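Local coordinates for probable enoyl-CoA hydratase/isomerase (Pseudomonas aeruginosa PAO1, PDB 5YLO) that acts as a Delta3,Delta2-enoyl-CoA isomerase of the crotonase family, with a likely part in the metabolism of unsaturated fatty acids, at the interface of chains A and B. Numbering follows the deposited sequence. Chains: chain A/B, Probable enoyl-CoA hydratase/isomerase.

The interface of chains A and B. Residues chain A 159, 163; chain B 123-126, 182-184.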
loop_
_atom_site.group_PDB
_atom_site.type_symbol
_atom_site.label_atom_id
_atom_site.label_comp_id
_atom_site.label_asym_id
_atom_site.label_seq_id
_atom_site.Cartn_x
_atom_site.Cartn_y
_atom_site.Cartn_z
ATOM N N GLU A 159 2.767 -4.566 8.749
ATOM C CA GLU A 159 3.065 -4.545 10.180
ATOM C C GLU A 159 1.862 -4.078 10.993
ATOM O O GLU A 159 1.501 -4.700 12.000
ATOM C CB GLU A 159 4.280 -3.657 10.457
ATOM C CG GLU A 159 4.668 -3.610 11.932
ATOM C CD GLU A 159 5.922 -2.797 12.198
ATOM O OE1 GLU A 159 6.428 -2.847 13.339
ATOM O OE2 GLU A 159 6.403 -2.108 11.274
ATOM N N ARG A 163 -0.137 -6.022 14.000
ATOM C CA ARG A 163 -0.359 -5.543 15.361
ATOM C C ARG A 163 -1.812 -5.733 15.773
ATOM O O ARG A 163 -2.098 -6.181 16.889
ATOM C CB ARG A 163 0.041 -4.073 15.485
ATOM C CG ARG A 163 1.539 -3.825 15.518
ATOM C CD ARG A 163 1.867 -2.373 15.835
ATOM N NE ARG A 163 3.303 -2.122 15.755
ATOM C CZ ARG A 163 4.144 -2.253 16.777
ATOM N NH1 ARG A 163 3.695 -2.628 17.966
ATOM N NH2 ARG A 163 5.436 -2.006 16.609
ATOM N N ASP B 123 8.327 -9.491 11.078
ATOM C CA ASP B 123 6.954 -8.997 11.112
ATOM C C ASP B 123 6.885 -7.602 11.718
ATOM O O ASP B 123 6.117 -6.753 11.250
ATOM C CB ASP B 123 6.065 -9.965 11.894
ATOM C CG ASP B 123 5.950 -11.316 11.223
ATOM O OD1 ASP B 123 5.998 -11.356 9.976
ATOM O OD2 ASP B 123 5.817 -12.334 11.935
ATOM N N PHE B 124 7.679 -7.344 12.750
ATOM C CA PHE B 124 7.642 -6.079 13.461
ATOM C C PHE B 124 9.040 -5.491 13.539
ATOM O O PHE B 124 10.040 -6.211 13.475
ATOM C CB PHE B 124 7.065 -6.259 14.868
ATOM C CG PHE B 124 5.693 -6.869 14.883
ATOM C CD1 PHE B 124 4.569 -6.077 14.718
ATOM C CD2 PHE B 124 5.525 -8.233 15.058
ATOM C CE1 PHE B 124 3.304 -6.634 14.730
ATOM C CE2 PHE B 124 4.261 -8.794 15.072
ATOM C CZ PHE B 124 3.150 -7.993 14.909
ATOM N N ARG B 125 9.102 -4.167 13.673
ATOM C CA ARG B 125 10.368 -3.455 13.798
ATOM C C ARG B 125 10.243 -2.402 14.885
ATOM O O ARG B 125 9.425 -1.483 14.772
ATOM C CB ARG B 125 10.783 -2.816 12.469
ATOM C CG ARG B 125 11.581 -3.742 11.568
ATOM C CD ARG B 125 11.558 -3.277 10.121
ATOM N NE ARG B 125 10.194 -3.120 9.624
ATOM C CZ ARG B 125 9.417 -4.127 9.242
ATOM N NH1 ARG B 125 9.865 -5.374 9.302
ATOM N NH2 ARG B 125 8.187 -3.889 8.805
ATOM N N ILE B 126 11.040 -2.548 15.937
ATOM C CA ILE B 126 11.189 -1.541 16.980
ATOM C C ILE B 126 12.617 -1.026 16.911
ATOM O O ILE B 126 13.569 -1.813 16.976
ATOM C CB ILE B 126 10.876 -2.109 18.373
ATOM C CG1 ILE B 126 9.488 -2.748 18.390
ATOM C CG2 ILE B 126 10.971 -1.010 19.425
ATOM C CD1 ILE B 126 9.153 -3.436 19.693
ATOM N N VAL B 182 9.609 1.515 10.250
ATOM C CA VAL B 182 9.540 0.803 11.518
ATOM C C VAL B 182 8.208 1.137 12.169
ATOM O O VAL B 182 7.587 2.162 11.870
ATOM C CB VAL B 182 10.718 1.154 12.455
ATOM C CG1 VAL B 182 12.043 0.940 11.740
ATOM C CG2 VAL B 182 10.602 2.587 12.957
ATOM N N GLY B 183 7.765 0.259 13.060
ATOM C CA GLY B 183 6.466 0.421 13.684
ATOM C C GLY B 183 6.505 1.177 14.994
ATOM O O GLY B 183 5.487 1.713 15.439
ATOM N N GLU B 184 7.679 1.236 15.616
ATOM C CA GLU B 184 7.804 1.803 16.948
ATOM C C GLU B 184 9.231 2.286 17.156
ATOM O O GLU B 184 10.184 1.679 16.661
ATOM C CB GLU B 184 7.418 0.772 18.015
ATOM C CG GLU B 184 7.399 1.294 19.435
ATOM C CD GLU B 184 6.904 0.254 20.418
ATOM O OE1 GLU B 184 6.291 -0.742 19.976
ATOM O OE2 GLU B 184 7.132 0.431 21.631
HETATM O O HOH W 1 7.186 -0.931 9.153
#
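Helix 158-166 of chain A, through A:Glu159 and A:Arg163 one turn apart, meets the start of strand 124-128 of chain B and the loop at B:Val182 and B:Gly183 that leads into strand 184-186. The patch illustrates how a carboxylate can pin a helix to a backbone N-H at the start of a strand. With CG anti to its backbone N (chi1 -179°) and an extended chain beyond, A:Glu159 reaches tip first between B:Arg125 and B:Gly183. Its OE1 accepts a nearly straight hydrogen bond from the backbone N of B:Arg125 at 3.0 Å, the N-H coming from above the carboxylate plane, 54° out of it. The other oxygen, OE2, faces the B:Arg125 guanidinium: it makes a salt bridge to NH2 at 3.5 Å, and a water lying in plane at the guanidinium edge links the same two groups. The carboxylate carbon CD packs on CA of B:Gly183 (3.6 Å), where the glycine brings no side chain to the contact.

Closer to the helix backbone, the contact is apolar. CG of A:Glu159 lies 3.7 Å from CD1 of B:Phe124, and the ring's CE1 touches CG of A:Arg163 at 3.4 Å; the CD1-CE1 edge wedges between these two methylenes, which lie on opposite sides of the ring plane. The same ring points edge-on, in plane, at the backbone N of A:Arg163. CD1 lies over one face of the A:Arg163 guanidinium, offset toward the rim, with the planes 68° apart. NH2 of this arginine makes long salt bridges to OE1 of A:Glu159 in its own chain (3.5 Å) and to OE1 of B:Glu184 (3.7 Å), whose carboxylate is well tilted from the guanidinium. Lying between them, the arginine would be expected to offset the repulsion of the two acids.

In the fold, helix 158-166 of one crotonase-type subunit thus docks on strand beginnings and a loop of its neighbour. The patch belongs to a larger interface, not an exact two-fold, between copies in the deposited three-copy assembly, probably a biological one as in crotonase-family trimers.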